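PDB 6TTD: multicopper oxidase from Aquifex aeolicus, which probably couples oxidation of metal ions or phenol-like laccase substrates to the reduction of dioxygen to water, using bound copper. Local coordinates for residues A[250-255]-A[291-296]; A[394-399]-A[439-444]. All coordinates share one frame; numbering follows the deposited sequence.

Contact 1. Residues A[250-255]-A[291-296]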
ATOM      1  N   PHE A 250      11.302  -6.826   7.270  1.00 10.13           N
ATOM      2  CA  PHE A 250      10.780  -6.851   5.907  1.00 11.95           C
ATOM      3  C   PHE A 250       9.585  -5.931   5.836  1.00  9.68           C
ATOM      4  O   PHE A 250       8.708  -5.981   6.717  1.00 13.94           O
ATOM      5  CB  PHE A 250      10.399  -8.269   5.476  1.00 12.48           C
ATOM      6  CG  PHE A 250      11.587  -9.151   5.373  1.00 14.39           C
ATOM      7  CD1 PHE A 250      12.498  -8.966   4.329  1.00 10.44           C
ATOM      8  CD2 PHE A 250      11.855 -10.095   6.366  1.00 12.11           C
ATOM      9  CE1 PHE A 250      13.663  -9.735   4.239  1.00 12.30           C
ATOM     10  CE2 PHE A 250      12.993 -10.891   6.273  1.00 12.23           C
ATOM     11  CZ  PHE A 250      13.914 -10.713   5.206  1.00 12.00           C
ATOM     12  N   ARG A 251       9.582  -5.055   4.822  1.00 10.70           N
ATOM     13  CA  ARG A 251       8.490  -4.102   4.617  1.00  9.43           C
ATOM     14  C   ARG A 251       7.676  -4.617   3.447  1.00 13.18           C
ATOM     15  O   ARG A 251       8.018  -4.371   2.284  1.00 13.66           O
ATOM     16  CB  ARG A 251       9.037  -2.718   4.344  1.00 10.24           C
ATOM     17  CG  ARG A 251       9.738  -2.156   5.571  1.00  9.85           C
ATOM     18  CD  ARG A 251      10.354  -0.797   5.243  1.00 11.68           C
ATOM     19  NE  ARG A 251      11.191  -0.260   6.334  1.00 10.75           N
ATOM     20  CZ  ARG A 251      10.818   0.705   7.155  1.00 11.19           C
ATOM     21  NH1 ARG A 251       9.593   1.271   7.045  1.00 10.87           N
ATOM     22  NH2 ARG A 251      11.693   1.126   8.067  1.00 12.61           N
ATOM     23  N   ILE A 252       6.613  -5.353   3.754  1.00  7.97           N
ATOM     24  CA  ILE A 252       5.804  -5.983   2.705  1.00  8.00           C
ATOM     25  C   ILE A 252       4.761  -4.976   2.234  1.00 11.26           C
ATOM     26  O   ILE A 252       3.915  -4.513   3.009  1.00 14.71           O
ATOM     27  CB  ILE A 252       5.170  -7.284   3.218  1.00  9.84           C
ATOM     28  CG1 ILE A 252       6.312  -8.243   3.565  1.00 11.98           C
ATOM     29  CG2 ILE A 252       4.139  -7.873   2.190  1.00  9.39           C
ATOM     30  CD1 ILE A 252       5.910  -9.330   4.470  1.00 17.52           C
ATOM     31  N   LEU A 253       4.828  -4.624   0.964  1.00 12.52           N
ATOM     32  CA  LEU A 253       3.875  -3.718   0.331  1.00 11.38           C
ATOM     33  C   LEU A 253       3.213  -4.498  -0.806  1.00 12.00           C
ATOM     34  O   LEU A 253       3.904  -4.972  -1.727  1.00 13.86           O
ATOM     35  CB  LEU A 253       4.608  -2.442  -0.162  1.00  9.98           C
ATOM     36  CG  LEU A 253       3.768  -1.333  -0.812  1.00 12.37           C
ATOM     37  CD1 LEU A 253       4.611  -0.099  -0.804  1.00 13.62           C
ATOM     38  CD2 LEU A 253       3.517  -1.705  -2.242  1.00 10.38           C
ATOM     39  N   ASN A 254       1.887  -4.699  -0.720  1.00  9.05           N
ATOM     40  CA  ASN A 254       1.182  -5.362  -1.822  1.00  8.72           C
ATOM     41  C   ASN A 254       0.965  -4.331  -2.928  1.00 11.33           C
ATOM     42  O   ASN A 254       0.071  -3.497  -2.837  1.00 12.61           O
ATOM     43  CB  ASN A 254      -0.131  -5.943  -1.334  1.00  8.31           C
ATOM     44  CG  ASN A 254      -0.838  -6.665  -2.422  1.00 10.82           C
ATOM     45  OD1 ASN A 254      -0.565  -6.407  -3.597  1.00 12.38           O
ATOM     46  ND2 ASN A 254      -1.741  -7.592  -2.074  1.00 10.70           N
ATOM     47  N   GLY A 255       1.775  -4.377  -3.995  1.00 11.50           N
ATOM     48  CA  GLY A 255       1.661  -3.453  -5.119  1.00 12.12           C
ATOM     49  C   GLY A 255       0.892  -4.045  -6.290  1.00 14.70           C
ATOM     50  O   GLY A 255       1.049  -3.571  -7.420  1.00 11.78           O
ATOM     51  N   ASN A 291       1.890 -16.472  12.619  1.00 14.23           N
ATOM     52  CA  ASN A 291       2.432 -17.440  11.665  1.00 13.80           C
ATOM     53  C   ASN A 291       1.918 -17.227  10.241  1.00 12.05           C
ATOM     54  O   ASN A 291       2.327 -17.968   9.324  1.00 13.65           O
ATOM     55  CB  ASN A 291       2.154 -18.875  12.132  1.00 13.64           C
ATOM     56  CG  ASN A 291       0.691 -19.191  12.176  1.00 16.95           C
ATOM     57  OD1 ASN A 291       0.069 -19.339  11.137  1.00 16.82           O
ATOM     58  ND2 ASN A 291       0.115 -19.277  13.389  1.00 19.14           N
ATOM     59  N   GLU A 292       1.073 -16.222  10.005  1.00 10.09           N
ATOM     60  CA  GLU A 292       0.754 -15.809   8.633  1.00 12.74           C
ATOM     61  C   GLU A 292       0.266 -14.373   8.674  1.00 14.82           C
ATOM     62  O   GLU A 292      -0.175 -13.899   9.723  1.00 15.44           O
ATOM     63  CB  GLU A 292      -0.322 -16.702   7.979  1.00 12.88           C
ATOM     64  CG  GLU A 292      -1.662 -16.579   8.625  1.00 16.40           C
ATOM     65  CD  GLU A 292      -2.725 -17.466   7.954  1.00 22.13           C
ATOM     66  OE1 GLU A 292      -3.907 -17.070   7.924  1.00 24.49           O
ATOM     67  OE2 GLU A 292      -2.385 -18.566   7.467  1.00 24.19           O
ATOM     68  N   ILE A 293       0.306 -13.695   7.504  1.00 15.04           N
ATOM     69  CA  ILE A 293      -0.330 -12.380   7.345  1.00 12.21           C
ATOM     70  C   ILE A 293      -1.105 -12.338   6.035  1.00 16.43           C
ATOM     71  O   ILE A 293      -0.658 -12.870   5.009  1.00 14.37           O
ATOM     72  CB  ILE A 293       0.669 -11.218   7.392  1.00 11.00           C
ATOM     73  CG1 ILE A 293       1.772 -11.405   6.369  1.00  9.80           C
ATOM     74  CG2 ILE A 293       1.248 -11.041   8.787  1.00 10.52           C
ATOM     75  CD1 ILE A 293       2.697 -10.190   6.302  1.00 11.01           C
ATOM     76  N   LEU A 294      -2.265 -11.679   6.089  1.00 15.40           N
ATOM     77  CA  LEU A 294      -3.131 -11.446   4.954  1.00 15.25           C
ATOM     78  C   LEU A 294      -2.921 -10.000   4.513  1.00 14.13           C
ATOM     79  O   LEU A 294      -3.070  -9.082   5.317  1.00 12.99           O
ATOM     80  CB  LEU A 294      -4.588 -11.711   5.339  1.00 12.96           C
ATOM     81  CG  LEU A 294      -5.644 -11.699   4.206  1.00 15.33           C
ATOM     82  CD1 LEU A 294      -5.422 -12.844   3.194  1.00 14.87           C
ATOM     83  CD2 LEU A 294      -7.090 -11.771   4.708  1.00 15.05           C
ATOM     84  N   VAL A 295      -2.522  -9.803   3.263  1.00 10.09           N
ATOM     85  CA  VAL A 295      -2.133  -8.482   2.788  1.00 12.77           C
ATOM     86  C   VAL A 295      -2.835  -8.212   1.464  1.00 14.91           C
ATOM     87  O   VAL A 295      -2.541  -8.882   0.462  1.00 14.94           O
ATOM     88  CB  VAL A 295      -0.609  -8.370   2.604  1.00 11.95           C
ATOM     89  CG1 VAL A 295      -0.194  -6.904   2.431  1.00 11.03           C
ATOM     90  CG2 VAL A 295       0.074  -9.035   3.765  1.00 13.67           C
ATOM     91  N   ALA A 296      -3.729  -7.164   1.439  1.00 10.36           N
ATOM     92  CA  ALA A 296      -4.415  -6.832   0.203  1.00 10.69           C
ATOM     93  C   ALA A 296      -3.759  -5.628  -0.460  1.00 11.28           C
ATOM     94  O   ALA A 296      -2.985  -4.901   0.182  1.00 12.49           O
ATOM     95  CB  ALA A 296      -5.894  -6.518   0.477  1.00  6.82           C
TER
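Ile252 meets Ile293 tip to tip, CD1 of Ile252 lying 3.8 Å from CD1 of Ile293. Both side chains are buried, and both also touch Leu263 of strand 261-267. The CG1 branch of Ile293 sits between its backbone N and carbonyl carbon (chi1 55°), which turns CD1 to Ile252. Two residues on, Val295 offers CG1 to CB of Asn254 at 3.9 Å, and more loosely to CG2 of Ile252. The polar end follows. Asn254 ND2 donates to Val295 O at 3.0 Å, with an N-H...O angle of 155°. The acceptor lies close to the amide plane of Asn254, but the donor stands above the carbonyl plane of Val295. ND2 also bonds Arg259 O, and OD1 accepts from Ser256 N. The axes of the two short strand segments come within 8.8 Å at 41°, too far for backbone pairing, so side chains bridge them. Strand 247-254 pairs instead with 300-306, and 293-295 with 261-267, consistent with packing inside a cupredoxin-type domain. With bonds from both ends of its amide, buried Asn254 is probably fixed in rotation, tying the end of strand 247-254 to the end of strand 293-295.

Contact 2. Residues A[394-399]-A[439-444]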
ATOM      1  N   GLN A 394     -20.864   9.565  15.317  1.00 33.12           N
ATOM      2  CA  GLN A 394     -21.956   9.191  14.440  1.00 42.18           C
ATOM      3  C   GLN A 394     -21.514   8.072  13.507  1.00 35.93           C
ATOM      4  O   GLN A 394     -20.349   7.980  13.138  1.00 33.92           O
ATOM      5  CB  GLN A 394     -22.396  10.385  13.612  1.00 52.73           C
ATOM      6  CG  GLN A 394     -21.212  11.060  12.956  1.00 57.18           C
ATOM      7  CD  GLN A 394     -21.635  12.075  11.937  1.00 59.45           C
ATOM      8  OE1 GLN A 394     -21.195  13.228  11.992  1.00 58.82           O
ATOM      9  NE2 GLN A 394     -22.520  11.669  11.009  1.00 60.38           N
ATOM     10  N   VAL A 395     -22.462   7.231  13.111  1.00 34.73           N
ATOM     11  CA  VAL A 395     -22.198   6.137  12.191  1.00 31.02           C
ATOM     12  C   VAL A 395     -22.575   6.565  10.784  1.00 28.52           C
ATOM     13  O   VAL A 395     -23.674   7.076  10.551  1.00 31.99           O
ATOM     14  CB  VAL A 395     -22.959   4.861  12.588  1.00 28.92           C
ATOM     15  CG1 VAL A 395     -22.670   3.736  11.572  1.00 28.05           C
ATOM     16  CG2 VAL A 395     -22.578   4.427  14.022  1.00 28.62           C
ATOM     17  N   GLN A 396     -21.676   6.306   9.849  1.00 23.50           N
ATOM     18  CA  GLN A 396     -21.828   6.557   8.422  1.00 24.61           C
ATOM     19  C   GLN A 396     -21.805   5.182   7.747  1.00 22.52           C
ATOM     20  O   GLN A 396     -20.736   4.570   7.648  1.00 17.47           O
ATOM     21  CB  GLN A 396     -20.671   7.445   7.960  1.00 27.56           C
ATOM     22  CG  GLN A 396     -20.717   7.918   6.578  1.00 31.18           C
ATOM     23  CD  GLN A 396     -21.858   8.859   6.373  1.00 32.00           C
ATOM     24  OE1 GLN A 396     -21.969   9.914   7.056  1.00 33.33           O
ATOM     25  NE2 GLN A 396     -22.762   8.461   5.479  1.00 30.48           N
ATOM     26  N   ARG A 397     -22.968   4.661   7.332  1.00 21.82           N
ATOM     27  CA  ARG A 397     -23.008   3.352   6.684  1.00 23.23           C
ATOM     28  C   ARG A 397     -22.555   3.464   5.231  1.00 25.32           C
ATOM     29  O   ARG A 397     -22.982   4.360   4.506  1.00 26.24           O
ATOM     30  CB  ARG A 397     -24.405   2.735   6.743  1.00 25.91           C
ATOM     31  CG  ARG A 397     -24.472   1.345   6.109  1.00 33.54           C
ATOM     32  CD  ARG A 397     -25.043   0.308   7.021  1.00 42.10           C
ATOM     33  NE  ARG A 397     -26.411   0.636   7.319  1.00 50.03           N
ATOM     34  CZ  ARG A 397     -27.056   0.248   8.411  1.00 57.37           C
ATOM     35  NH1 ARG A 397     -26.435  -0.508   9.315  1.00 58.77           N
ATOM     36  NH2 ARG A 397     -28.320   0.639   8.606  1.00 59.25           N
ATOM     37  N   ILE A 398     -21.659   2.583   4.810  1.00 20.06           N
ATOM     38  CA  ILE A 398     -21.120   2.608   3.457  1.00 17.05           C
ATOM     39  C   ILE A 398     -21.406   1.236   2.887  1.00 19.26           C
ATOM     40  O   ILE A 398     -20.719   0.255   3.229  1.00 19.63           O
ATOM     41  CB  ILE A 398     -19.618   2.889   3.408  1.00 16.24           C
ATOM     42  CG1 ILE A 398     -19.224   4.166   4.154  1.00 18.60           C
ATOM     43  CG2 ILE A 398     -19.143   2.842   1.918  1.00 15.98           C
ATOM     44  CD1 ILE A 398     -19.761   5.391   3.607  1.00 20.84           C
ATOM     45  N   THR A 399     -22.421   1.151   2.049  1.00 19.82           N
ATOM     46  CA  THR A 399     -22.914  -0.115   1.530  1.00 17.32           C
ATOM     47  C   THR A 399     -22.302  -0.381   0.165  1.00 19.37           C
ATOM     48  O   THR A 399     -22.472   0.432  -0.762  1.00 21.67           O
ATOM     49  CB  THR A 399     -24.430  -0.072   1.420  1.00 17.90           C
ATOM     50  OG1 THR A 399     -24.983   0.120   2.725  1.00 18.17           O
ATOM     51  CG2 THR A 399     -24.917  -1.320   0.877  1.00 16.63           C
ATOM     52  N   VAL A 439     -15.947   9.819  13.482  1.00 19.58           N
ATOM     53  CA  VAL A 439     -16.987   9.152  12.703  1.00 21.33           C
ATOM     54  C   VAL A 439     -16.678   7.668  12.745  1.00 21.95           C
ATOM     55  O   VAL A 439     -15.507   7.277  12.749  1.00 24.23           O
ATOM     56  CB  VAL A 439     -17.033   9.589  11.216  1.00 27.70           C
ATOM     57  CG1 VAL A 439     -18.276   8.999  10.565  1.00 29.09           C
ATOM     58  CG2 VAL A 439     -17.025  11.035  11.067  1.00 31.06           C
ATOM     59  N   ILE A 440     -17.721   6.839  12.753  1.00 16.80           N
ATOM     60  CA  ILE A 440     -17.569   5.417  12.539  1.00 14.94           C
ATOM     61  C   ILE A 440     -18.072   5.167  11.137  1.00 16.87           C
ATOM     62  O   ILE A 440     -19.212   5.501  10.829  1.00 20.87           O
ATOM     63  CB  ILE A 440     -18.361   4.614  13.576  1.00 18.19           C
ATOM     64  CG1 ILE A 440     -17.728   4.825  14.931  1.00 17.99           C
ATOM     65  CG2 ILE A 440     -18.336   3.105  13.274  1.00 16.05           C
ATOM     66  CD1 ILE A 440     -18.568   4.270  15.978  1.00 22.90           C
ATOM     67  N   LEU A 441     -17.212   4.624  10.275  1.00 14.44           N
ATOM     68  CA  LEU A 441     -17.616   4.200   8.940  1.00 16.07           C
ATOM     69  C   LEU A 441     -17.959   2.744   9.044  1.00 17.82           C
ATOM     70  O   LEU A 441     -17.153   1.962   9.541  1.00 17.56           O
ATOM     71  CB  LEU A 441     -16.509   4.381   7.902  1.00 19.01           C
ATOM     72  CG  LEU A 441     -16.016   5.809   7.747  1.00 19.62           C
ATOM     73  CD1 LEU A 441     -14.994   5.915   6.620  1.00 20.97           C
ATOM     74  CD2 LEU A 441     -17.216   6.684   7.517  1.00 22.75           C
ATOM     75  N   GLU A 442     -19.157   2.381   8.610  1.00 17.43           N
ATOM     76  CA  GLU A 442     -19.567   0.987   8.649  1.00 17.26           C
ATOM     77  C   GLU A 442     -19.744   0.478   7.224  1.00 17.64           C
ATOM     78  O   GLU A 442     -20.716   0.843   6.541  1.00 17.28           O
ATOM     79  CB  GLU A 442     -20.855   0.819   9.448  1.00 23.12           C
ATOM     80  CG  GLU A 442     -21.358  -0.600   9.394  1.00 25.56           C
ATOM     81  CD  GLU A 442     -22.605  -0.779  10.229  1.00 34.15           C
ATOM     82  OE1 GLU A 442     -22.444  -1.031  11.451  1.00 40.07           O
ATOM     83  OE2 GLU A 442     -23.725  -0.619   9.663  1.00 33.04           O
ATOM     84  N   TYR A 443     -18.773  -0.326   6.775  1.00 14.92           N
ATOM     85  CA  TYR A 443     -18.808  -0.960   5.470  1.00 15.96           C
ATOM     86  C   TYR A 443     -19.673  -2.207   5.542  1.00 18.55           C
ATOM     87  O   TYR A 443     -19.442  -3.099   6.374  1.00 20.70           O
ATOM     88  CB  TYR A 443     -17.396  -1.367   4.975  1.00 11.53           C
ATOM     89  CG  TYR A 443     -16.455  -0.235   4.709  1.00 13.73           C
ATOM     90  CD1 TYR A 443     -16.688   0.653   3.653  1.00 15.85           C
ATOM     91  CD2 TYR A 443     -15.329  -0.035   5.524  1.00 14.99           C
ATOM     92  CE1 TYR A 443     -15.812   1.703   3.394  1.00 14.31           C
ATOM     93  CE2 TYR A 443     -14.435   1.000   5.257  1.00 13.21           C
ATOM     94  CZ  TYR A 443     -14.689   1.854   4.193  1.00 15.08           C
ATOM     95  OH  TYR A 443     -13.822   2.889   3.949  1.00 14.45           O
ATOM     96  N   VAL A 444     -20.610  -2.298   4.630  1.00 17.98           N
ATOM     97  CA  VAL A 444     -21.485  -3.453   4.533  1.00 19.57           C
ATOM     98  C   VAL A 444     -21.279  -4.001   3.126  1.00 19.37           C
ATOM     99  O   VAL A 444     -21.746  -3.419   2.149  1.00 19.04           O
ATOM    100  CB  VAL A 444     -22.941  -3.057   4.810  1.00 19.23           C
ATOM    101  CG1 VAL A 444     -23.920  -4.227   4.636  1.00 15.78           C
ATOM    102  CG2 VAL A 444     -23.019  -2.450   6.226  1.00 17.30           C
TER
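Ile398 lies beside the ring of Tyr443, and both side chains point the same way. CB of Ile398 is 3.7 Å from CD1 of Tyr443, and CG2 also meets that side of the ring. With CG1 beside the backbone N (chi1 -54°), CG2 stands anti to that N and lies along CD1 and CE1. On the same face, CD2 of Leu441 reaches CB of Gln396 at 3.6 Å. The tight packing is around Ile398, Leu441 and Tyr443: Tyr443 and Leu441 continue onto Ile491, and Tyr443 also touches Met453 and Ile455 of strand 451-455. The backbones pair as neighbouring parallel strands, in register from Val395 with Ile440 to Thr399 with Val444. Ile398 N gives a nearly straight bond to Glu442 O, and Val444 N returns one to Ile398 O. Such pairing is consistent with one sheet of a cupredoxin-type beta sandwich, in which strand 488-495 flanks 437-445 on its other edge. The opposite face, with Val395, Arg397 and Thr399, is more open to solvent. There Arg397 and Glu442 run side by side. NH1 of Arg397 meets OE2 of Glu442 at 2.7 Å in a salt bridge, with the acceptor 20° out of the guanidinium plane. Glu442 OE1 binds Arg490, so one carboxylate joins arginines of two strands. Replacing Glu442 by an alanine would probably leave Arg397 and Arg490 without their shared counter-charge and let the Arg397 guanidinium turn more freely. The bent Arg397 chain also lays CD against CG2 of Val444, 3.5 Å away.

Overall arrangement
Contact 1 closes before contact 2 opens along the chain. Their centres are 26 Å apart and their nearest atoms about 12 Å apart, so they do not touch. They share no strand. Contact 1 joins strands 247-254 and 293-295 through buried side chains, nearer the centre of the chain. Contact 2 is a backbone-paired couple of strands, 394-402 and 437-445, in a sheet further out that also holds 488-495. It is partly open to solvent. Each has a side chain about 10 Å from a bound copper ion, Ala296 in the first and Tyr443 in the second. The two probably belong to different cupredoxin-type domains of the beta framework around the copper sites.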